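Local coordinates for CBS domain-containing protein (Listeria monocytogenes, PDB 6XNU) that binds the second messenger c-di-AMP and takes part in controlling (p)ppGpp and c-di-AMP levels, at residues S30-E35 against E139-R144; V109-N114 against C130-D135; E35-V40 against V60-D65. All coordinates share one frame; numbering follows the deposited sequence.

The three contacts lie close together in this paired CBS-domain fold. Interactions 1 and 2 share one mixed sheet, in the order 32-33, 138-143, 128-132, 109-110. Their centres are about 11 Å apart, and backbone bonds between Glu139, Gly140 and Val131 connect them. Interaction 3 belongs to the second sheet, with strand 60-64 between 40-41 and 70-75. Its centre is about 11 Å from that of interaction 1, and Val37 touches Ile32 and Ile141. Interactions 2 and 3 do not touch. Along the chain, interaction 3 closes before interaction 2 opens, and both are nested inside the loop closed by interaction 1. The early strand 32-33 thus edges a sheet otherwise drawn from residues 109-143.

Interaction 1: S30-E35 against E139-R144; sequences SMISAE and EGIVTR
The edge of the CBS-domain sheet is built by an antiparallel strand pair in which Ile32 and Ile141 face each other as a hydrogen-bonded pair. The short strand 32-33, from early in the chain, lies beside strand 138-143. Ile32 N donates to Ile141 O at 2.8 Å, and Ile141 N returns a bond to Ile32 O at 3.0 Å. A weak bond from Ala34 N to Glu139 O follows where the first segment turns into a 3-10 segment.

The Ile32 and Ile141 side chains lie side by side and point the same way. Ile32 CB is 3.9 Å from Ile141 CG1. Further along, Ile32 CD1 meets the methyl CG2 of Thr143 at 3.8 Å.

Met31 runs alongside the backbone of 139-141. Its CG is anti to the backbone N (chi1 -177°) and sits 3.3 Å from Ile141 O. SD then passes by Gly140 CA, and a bend at chi3 (75°) brings CE to 3.6 Å from Glu139 O. Gly140 has no side chain to obstruct this path. Glu139 and Gly140 both face Val131 and form a classic beta bulge.

A water bridges the other end. It donates to Ser30 OG at 2.8 Å and accepts from Thr143 N at 3.1 Å. Ser30 OG is also hydrogen-bonded to Leu27 O of helix 26-29, just before it in the chain. Thr143 OG1 caps Arg145 N at the start of helix 145-161.

On its other side, strand 138-143 pairs with strand 128-132, where Val131 receives both Met31 and Val142. Ile32 and Ile141 reach Tyr58, in the loop that precedes strand 60-64.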
loop_
_atom_site.group_PDB
_atom_site.type_symbol
_atom_site.label_atom_id
_atom_site.label_comp_id
_atom_site.label_asym_id
_atom_site.label_seq_id
_atom_site.Cartn_x
_atom_site.Cartn_y
_atom_site.Cartn_z
ATOM N N SER A 30 -18.212 3.914 7.130
ATOM C CA SER A 30 -17.044 4.070 6.268
ATOM C C SER A 30 -16.558 2.765 5.647
ATOM O O SER A 30 -15.656 2.807 4.799
ATOM C CB SER A 30 -15.884 4.680 7.050
ATOM O OG SER A 30 -15.253 3.689 7.837
ATOM N N MET A 31 -17.088 1.620 6.071
ATOM C CA MET A 31 -16.617 0.357 5.515
ATOM C C MET A 31 -16.793 0.366 4.005
ATOM O O MET A 31 -17.844 0.768 3.494
ATOM C CB MET A 31 -17.376 -0.823 6.123
ATOM C CG MET A 31 -16.864 -2.158 5.629
ATOM S SD MET A 31 -17.874 -3.560 6.198
ATOM C CE MET A 31 -19.308 -3.383 5.146
ATOM N N ILE A 32 -15.753 -0.060 3.297
ATOM C CA ILE A 32 -15.836 -0.258 1.853
ATOM C C ILE A 32 -16.450 -1.627 1.604
ATOM O O ILE A 32 -15.891 -2.641 2.031
ATOM C CB ILE A 32 -14.456 -0.142 1.199
ATOM C CG1 ILE A 32 -13.872 1.258 1.458
ATOM C CG2 ILE A 32 -14.550 -0.411 -0.297
ATOM C CD1 ILE A 32 -12.393 1.318 1.239
ATOM N N SER A 33 -17.593 -1.657 0.922
ATOM C CA SER A 33 -18.354 -2.887 0.719
ATOM C C SER A 33 -17.545 -3.893 -0.095
ATOM O O SER A 33 -16.771 -3.530 -0.985
ATOM C CB SER A 33 -19.668 -2.581 -0.003
ATOM O OG SER A 33 -20.529 -1.813 0.817
ATOM N N ALA A 34 -17.781 -5.183 0.177
ATOM C CA ALA A 34 -16.943 -6.228 -0.414
ATOM C C ALA A 34 -16.922 -6.191 -1.939
ATOM O O ALA A 34 -15.892 -6.512 -2.547
ATOM C CB ALA A 34 -17.422 -7.610 0.054
ATOM N N GLU A 35 -18.036 -5.845 -2.585
ATOM C CA GLU A 35 -18.053 -5.886 -4.044
ATOM C C GLU A 35 -17.187 -4.802 -4.682
ATOM O O GLU A 35 -16.927 -4.872 -5.892
ATOM C CB GLU A 35 -19.492 -5.792 -4.552
ATOM C CG GLU A 35 -20.101 -4.413 -4.494
ATOM C CD GLU A 35 -20.692 -4.069 -3.133
ATOM O OE1 GLU A 35 -20.626 -4.912 -2.208
ATOM O OE2 GLU A 35 -21.218 -2.943 -2.991
ATOM N N GLU A 139 -17.133 -9.231 4.289
ATOM C CA GLU A 139 -18.114 -8.156 4.198
ATOM C C GLU A 139 -17.566 -6.861 3.622
ATOM O O GLU A 139 -18.327 -6.080 3.046
ATOM C CB GLU A 139 -18.693 -7.858 5.586
ATOM C CG GLU A 139 -19.414 -9.072 6.204
ATOM C CD GLU A 139 -20.758 -9.311 5.562
ATOM O OE1 GLU A 139 -21.047 -10.470 5.185
ATOM O OE2 GLU A 139 -21.530 -8.334 5.436
ATOM N N GLY A 140 -16.270 -6.611 3.764
ATOM C CA GLY A 140 -15.703 -5.343 3.366
ATOM C C GLY A 140 -14.435 -5.063 4.154
ATOM O O GLY A 140 -13.918 -5.927 4.857
ATOM N N ILE A 141 -13.934 -3.837 4.000
ATOM C CA ILE A 141 -12.728 -3.429 4.710
ATOM C C ILE A 141 -12.954 -2.065 5.342
ATOM O O ILE A 141 -13.767 -1.259 4.872
ATOM C CB ILE A 141 -11.468 -3.405 3.805
ATOM C CG1 ILE A 141 -11.607 -2.359 2.705
ATOM C CG2 ILE A 141 -11.177 -4.808 3.219
ATOM C CD1 ILE A 141 -10.328 -2.191 1.891
ATOM N N VAL A 142 -12.257 -1.833 6.450
ATOM C CA VAL A 142 -12.153 -0.517 7.072
ATOM C C VAL A 142 -10.708 -0.064 6.912
ATOM O O VAL A 142 -9.789 -0.854 7.142
ATOM C CB VAL A 142 -12.562 -0.568 8.557
ATOM C CG1 VAL A 142 -12.338 0.777 9.219
ATOM C CG2 VAL A 142 -14.017 -0.981 8.688
ATOM N N THR A 143 -10.496 1.193 6.502
ATOM C CA THR A 143 -9.140 1.683 6.289
ATOM C C THR A 143 -8.831 2.841 7.232
ATOM O O THR A 143 -9.690 3.341 7.964
ATOM C CB THR A 143 -8.897 2.115 4.827
ATOM O OG1 THR A 143 -9.366 3.457 4.603
ATOM C CG2 THR A 143 -9.589 1.153 3.846
ATOM N N ARG A 144 -7.567 3.262 7.196
ATOM C CA ARG A 144 -7.118 4.362 8.046
ATOM C C ARG A 144 -7.737 5.692 7.657
ATOM O O ARG A 144 -7.756 6.623 8.482
ATOM C CB ARG A 144 -5.604 4.486 7.961
ATOM C CG ARG A 144 -4.844 3.497 8.789
ATOM C CD ARG A 144 -3.370 3.668 8.500
ATOM N NE ARG A 144 -2.537 2.784 9.307
ATOM C CZ ARG A 144 -1.300 2.443 8.975
ATOM N NH1 ARG A 144 -0.774 2.916 7.854
ATOM N NH2 ARG A 144 -0.588 1.648 9.762
HETATM O O HOH W 1 -13.261 2.574 6.296
#

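Interaction 2: V109-N114 against C130-D135; sequences VIKDFN and CVVDSD
Ile110 N donates to Cys130 O at 2.8 Å, the shortest hydrogen bond between the two segments. It belongs to a beta-alpha-beta unit of the CBS domain: strand 109-110, helix 116-125 and strand 128-132, with the two strands parallel and adjacent. The second bond runs the other way, from Val132 N to Ile110 O at 2.9 Å. Ile110 thus bonds on both sides of Val131, as expected for a parallel pair. Weaker CA-H...O contacts accompany these bonds. The straightest joins Lys111 CA to Val132 O, with 162° at the hydrogen.

Ile110 and Val131 share one face of the sheet. Ile110 CB touches Val131 CG2 at 4.2 Å. The same methyl meets the Phe113 ring obliquely, through CZ at 4.1 Å. The Phe113 and Val131 side chains cross at about a right angle. Ile119 of helix 116-125 packs on both Ile110 and Phe113, while Leu27 and Ala28 of helix 26-29 add to the cover of Phe113.

Val109 and Cys130 point to the other face, where Leu70 of strand 70-75 packs against both. Val132 CG2 lies between its own backbone N and carbonyl carbon. From there it meets Lys111 CG at 4.0 Å, so the aliphatic part of the exposed lysine lies against the valine.

Beyond the strand, segment 109-114 turns at Asp112. Its carboxylate makes an Asx turn: OD1 accepts from Asn114 N at 2.9 Å, using the lone pair directed away from OD2.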
loop_
_atom_site.group_PDB
_atom_site.type_symbol
_atom_site.label_atom_id
_atom_site.label_comp_id
_atom_site.label_asym_id
_atom_site.label_seq_id
_atom_site.Cartn_x
_atom_site.Cartn_y
_atom_site.Cartn_z
ATOM N N VAL A 109 -9.250 -9.441 12.080
ATOM C CA VAL A 109 -10.547 -9.190 11.466
ATOM C C VAL A 109 -11.415 -8.392 12.424
ATOM O O VAL A 109 -11.170 -8.339 13.630
ATOM C CB VAL A 109 -11.282 -10.482 11.041
ATOM C CG1 VAL A 109 -10.472 -11.262 10.004
ATOM C CG2 VAL A 109 -11.586 -11.352 12.258
ATOM N N ILE A 110 -12.441 -7.765 11.852
ATOM C CA ILE A 110 -13.479 -7.037 12.572
ATOM C C ILE A 110 -14.777 -7.808 12.385
ATOM O O ILE A 110 -15.143 -8.151 11.256
ATOM C CB ILE A 110 -13.617 -5.596 12.038
ATOM C CG1 ILE A 110 -12.374 -4.766 12.369
ATOM C CG2 ILE A 110 -14.878 -4.932 12.560
ATOM C CD1 ILE A 110 -12.184 -3.549 11.450
ATOM N N LYS A 111 -15.461 -8.117 13.485
ATOM C CA LYS A 111 -16.716 -8.844 13.382
ATOM C C LYS A 111 -17.922 -7.999 13.761
ATOM O O LYS A 111 -19.060 -8.444 13.564
ATOM C CB LYS A 111 -16.668 -10.110 14.253
ATOM C CG LYS A 111 -15.576 -11.088 13.840
ATOM C CD LYS A 111 -16.088 -12.514 13.829
ATOM C CE LYS A 111 -15.006 -13.497 14.240
ATOM N NZ LYS A 111 -15.550 -14.875 14.374
ATOM N N ASP A 112 -17.702 -6.798 14.280
ATOM C CA ASP A 112 -18.756 -5.890 14.700
ATOM C C ASP A 112 -18.127 -4.525 14.913
ATOM O O ASP A 112 -16.902 -4.399 15.022
ATOM C CB ASP A 112 -19.437 -6.362 15.989
ATOM C CG ASP A 112 -18.472 -6.433 17.153
ATOM O OD1 ASP A 112 -18.215 -5.385 17.780
ATOM O OD2 ASP A 112 -17.955 -7.540 17.430
ATOM N N PHE A 113 -18.979 -3.509 14.980
ATOM C CA PHE A 113 -18.542 -2.141 15.219
ATOM C C PHE A 113 -18.907 -1.663 16.620
ATOM O O PHE A 113 -19.078 -0.464 16.850
ATOM C CB PHE A 113 -19.122 -1.216 14.156
ATOM C CG PHE A 113 -18.495 -1.408 12.807
ATOM C CD1 PHE A 113 -19.044 -2.293 11.894
ATOM C CD2 PHE A 113 -17.330 -0.736 12.472
ATOM C CE1 PHE A 113 -18.451 -2.483 10.652
ATOM C CE2 PHE A 113 -16.730 -0.928 11.234
ATOM C CZ PHE A 113 -17.294 -1.799 10.328
ATOM N N ASN A 114 -19.008 -2.594 17.569
ATOM C CA ASN A 114 -19.383 -2.235 18.932
ATOM C C ASN A 114 -18.236 -1.633 19.732
ATOM O O ASN A 114 -18.484 -1.082 20.811
ATOM C CB ASN A 114 -19.925 -3.464 19.667
ATOM C CG ASN A 114 -21.187 -4.008 19.039
ATOM O OD1 ASN A 114 -21.934 -3.278 18.391
ATOM N ND2 ASN A 114 -21.436 -5.299 19.231
ATOM N N CYS A 130 -10.023 -6.310 7.541
ATOM C CA CYS A 130 -11.161 -6.943 6.900
ATOM C C CYS A 130 -12.324 -7.069 7.883
ATOM O O CYS A 130 -12.114 -7.309 9.074
ATOM C CB CYS A 130 -10.745 -8.320 6.420
ATOM S SG CYS A 130 -9.692 -8.252 4.947
ATOM N N VAL A 131 -13.547 -6.903 7.373
ATOM C CA VAL A 131 -14.782 -7.117 8.133
ATOM C C VAL A 131 -15.390 -8.438 7.682
ATOM O O VAL A 131 -15.496 -8.702 6.479
ATOM C CB VAL A 131 -15.782 -5.967 7.929
ATOM C CG1 VAL A 131 -17.036 -6.182 8.765
ATOM C CG2 VAL A 131 -15.141 -4.621 8.283
ATOM N N VAL A 132 -15.774 -9.282 8.646
ATOM C CA VAL A 132 -16.376 -10.579 8.350
ATOM C C VAL A 132 -17.556 -10.762 9.284
ATOM O O VAL A 132 -17.654 -10.112 10.326
ATOM C CB VAL A 132 -15.394 -11.771 8.507
ATOM C CG1 VAL A 132 -14.140 -11.588 7.624
ATOM C CG2 VAL A 132 -15.011 -11.970 9.964
ATOM N N ASP A 133 -18.465 -11.645 8.900
ATOM C CA ASP A 133 -19.560 -11.941 9.815
ATOM C C ASP A 133 -19.165 -13.162 10.656
ATOM O O ASP A 133 -18.036 -13.655 10.578
ATOM C CB ASP A 133 -20.866 -12.067 9.027
ATOM C CG ASP A 133 -21.032 -13.397 8.371
ATOM O OD1 ASP A 133 -20.055 -14.156 8.339
ATOM O OD2 ASP A 133 -22.152 -13.693 7.898
ATOM N N SER A 134 -20.085 -13.676 11.480
ATOM C CA SER A 134 -19.675 -14.701 12.435
ATOM C C SER A 134 -19.215 -15.998 11.770
ATOM O O SER A 134 -18.465 -16.755 12.394
ATOM C CB SER A 134 -20.807 -14.987 13.426
ATOM O OG SER A 134 -22.070 -14.985 12.783
ATOM N N ASP A 135 -19.612 -16.272 10.524
ATOM C CA ASP A 135 -19.126 -17.455 9.819
ATOM C C ASP A 135 -17.997 -17.134 8.836
ATOM O O ASP A 135 -17.732 -17.924 7.925
ATOM C CB ASP A 135 -20.288 -18.191 9.128
ATOM C CG ASP A 135 -20.703 -17.583 7.786
ATOM O OD1 ASP A 135 -20.466 -16.395 7.539
ATOM O OD2 ASP A 135 -21.285 -18.311 6.951
#

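Interaction 3: E35-V40 against V60-D65; sequences EKVAHV and VIPVLD
Val40 and Val63 form a parallel bridge between strands 40-41 and 60-64. Helix 46-56 connects these adjacent strands, making a beta-alpha-beta crossover.

Two hydrogen bonds flank Val63. Val40 N donates to Pro62 O at 3.1 Å, and Leu64 N donates to Val40 O at 2.9 Å. Ala38 O, in contrast, is buried without a polar partner in the model. Its near neighbours across the contact are carbons, Pro62 CD at 3.4 Å and Ile61 CB at 3.5 Å.

The two methyls of Val40 take different partners. Val40 CG2 meets Val63 CG2 at 3.6 Å, while Val40 CG1 reaches Ile61 CD1 at 3.9 Å. Val37 CG1 touches the proline ring at Pro62 CD, 3.8 Å away. Val37, in the loop before strand 40-41, also packs on Ile141 of strand 138-143 in the other sheet. Val52 and Cys56 of helix 46-56 cover Ala38 and Ile61.

The aromatic contact is a CH-pi interaction. A chi1 of 69° sets His39 CG between the backbone N and the carbonyl carbon. Leu64 CD1 sits over the centre of one ring face, 3.7 Å from the His39 ring centroid and 11° off the ring normal.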
loop_
_atom_site.group_PDB
_atom_site.type_symbol
_atom_site.label_atom_id
_atom_site.label_comp_id
_atom_site.label_asym_id
_atom_site.label_seq_id
_atom_site.Cartn_x
_atom_site.Cartn_y
_atom_site.Cartn_z
ATOM N N GLU A 35 -18.036 -5.845 -2.585
ATOM C CA GLU A 35 -18.053 -5.886 -4.044
ATOM C C GLU A 35 -17.187 -4.802 -4.682
ATOM O O GLU A 35 -16.927 -4.872 -5.892
ATOM C CB GLU A 35 -19.492 -5.792 -4.552
ATOM C CG GLU A 35 -20.101 -4.413 -4.494
ATOM C CD GLU A 35 -20.692 -4.069 -3.133
ATOM O OE1 GLU A 35 -20.626 -4.912 -2.208
ATOM O OE2 GLU A 35 -21.218 -2.943 -2.991
ATOM N N LYS A 36 -16.704 -3.840 -3.898
ATOM C CA LYS A 36 -15.773 -2.818 -4.371
ATOM C C LYS A 36 -14.321 -3.182 -4.098
ATOM O O LYS A 36 -13.423 -2.408 -4.461
ATOM C CB LYS A 36 -16.092 -1.466 -3.713
ATOM C CG LYS A 36 -17.478 -0.932 -4.013
ATOM C CD LYS A 36 -17.814 0.249 -3.103
ATOM C CE LYS A 36 -19.085 0.941 -3.546
ATOM N NZ LYS A 36 -19.630 1.819 -2.471
ATOM N N VAL A 37 -14.070 -4.320 -3.455
ATOM C CA VAL A 37 -12.726 -4.780 -3.120
ATOM C C VAL A 37 -12.430 -5.990 -3.995
ATOM O O VAL A 37 -13.162 -6.983 -3.954
ATOM C CB VAL A 37 -12.603 -5.146 -1.630
ATOM C CG1 VAL A 37 -11.160 -5.522 -1.301
ATOM C CG2 VAL A 37 -13.105 -4.002 -0.716
ATOM N N ALA A 38 -11.382 -5.908 -4.807
ATOM C CA ALA A 38 -11.002 -7.074 -5.590
ATOM C C ALA A 38 -10.520 -8.186 -4.668
ATOM O O ALA A 38 -10.013 -7.938 -3.567
ATOM C CB ALA A 38 -9.912 -6.715 -6.596
ATOM N N HIS A 39 -10.717 -9.429 -5.112
ATOM C CA HIS A 39 -10.243 -10.584 -4.366
ATOM C C HIS A 39 -9.766 -11.649 -5.340
ATOM O O HIS A 39 -10.030 -11.587 -6.542
ATOM C CB HIS A 39 -11.331 -11.162 -3.437
ATOM C CG HIS A 39 -12.474 -11.813 -4.157
ATOM N ND1 HIS A 39 -13.670 -11.167 -4.393
ATOM C CD2 HIS A 39 -12.614 -13.058 -4.672
ATOM C CE1 HIS A 39 -14.494 -11.985 -5.026
ATOM N NE2 HIS A 39 -13.878 -13.141 -5.208
ATOM N N VAL A 40 -9.052 -12.634 -4.800
ATOM C CA VAL A 40 -8.755 -13.861 -5.521
ATOM C C VAL A 40 -9.345 -15.021 -4.724
ATOM O O VAL A 40 -9.796 -14.858 -3.586
ATOM C CB VAL A 40 -7.245 -14.054 -5.755
ATOM C CG1 VAL A 40 -6.749 -13.048 -6.772
ATOM C CG2 VAL A 40 -6.490 -13.900 -4.450
ATOM N N VAL A 60 -2.828 -4.858 -1.315
ATOM C CA VAL A 60 -3.099 -6.129 -0.650
ATOM C C VAL A 60 -4.571 -6.437 -0.859
ATOM O O VAL A 60 -5.413 -5.552 -0.671
ATOM C CB VAL A 60 -2.776 -6.070 0.856
ATOM C CG1 VAL A 60 -3.128 -7.388 1.534
ATOM C CG2 VAL A 60 -1.313 -5.720 1.095
ATOM N N ILE A 61 -4.884 -7.678 -1.238
ATOM C CA ILE A 61 -6.280 -8.056 -1.475
ATOM C C ILE A 61 -6.621 -9.331 -0.721
ATOM O O ILE A 61 -5.736 -10.145 -0.422
ATOM C CB ILE A 61 -6.592 -8.225 -2.973
ATOM C CG1 ILE A 61 -5.727 -9.321 -3.610
ATOM C CG2 ILE A 61 -6.450 -6.893 -3.712
ATOM C CD1 ILE A 61 -6.025 -9.581 -5.093
ATOM N N PRO A 62 -7.890 -9.541 -0.405
ATOM C CA PRO A 62 -8.286 -10.761 0.304
ATOM C C PRO A 62 -8.281 -11.976 -0.607
ATOM O O PRO A 62 -8.464 -11.883 -1.826
ATOM C CB PRO A 62 -9.704 -10.440 0.791
ATOM C CG PRO A 62 -10.184 -9.344 -0.111
ATOM C CD PRO A 62 -8.959 -8.529 -0.426
ATOM N N VAL A 63 -8.064 -13.130 0.014
ATOM C CA VAL A 63 -8.200 -14.424 -0.639
ATOM C C VAL A 63 -9.410 -15.108 -0.017
ATOM O O VAL A 63 -9.459 -15.287 1.203
ATOM C CB VAL A 63 -6.937 -15.281 -0.476
ATOM C CG1 VAL A 63 -7.101 -16.584 -1.211
ATOM C CG2 VAL A 63 -5.708 -14.539 -0.982
ATOM N N LEU A 64 -10.388 -15.453 -0.850
ATOM C CA LEU A 64 -11.646 -16.047 -0.420
ATOM C C LEU A 64 -11.747 -17.485 -0.907
ATOM O O LEU A 64 -11.028 -17.904 -1.818
ATOM C CB LEU A 64 -12.839 -15.254 -0.958
ATOM C CG LEU A 64 -12.822 -13.745 -0.701
ATOM C CD1 LEU A 64 -14.134 -13.138 -1.200
ATOM C CD2 LEU A 64 -12.588 -13.464 0.766
ATOM N N ASP A 65 -12.665 -18.236 -0.303
ATOM C CA ASP A 65 -13.012 -19.540 -0.845
ATOM C C ASP A 65 -14.291 -19.427 -1.680
ATOM O O ASP A 65 -14.811 -18.339 -1.920
ATOM C CB ASP A 65 -13.107 -20.581 0.282
ATOM C CG ASP A 65 -14.218 -20.302 1.284
ATOM O OD1 ASP A 65 -15.190 -19.571 0.976
ATOM O OD2 ASP A 65 -14.125 -20.848 2.407
#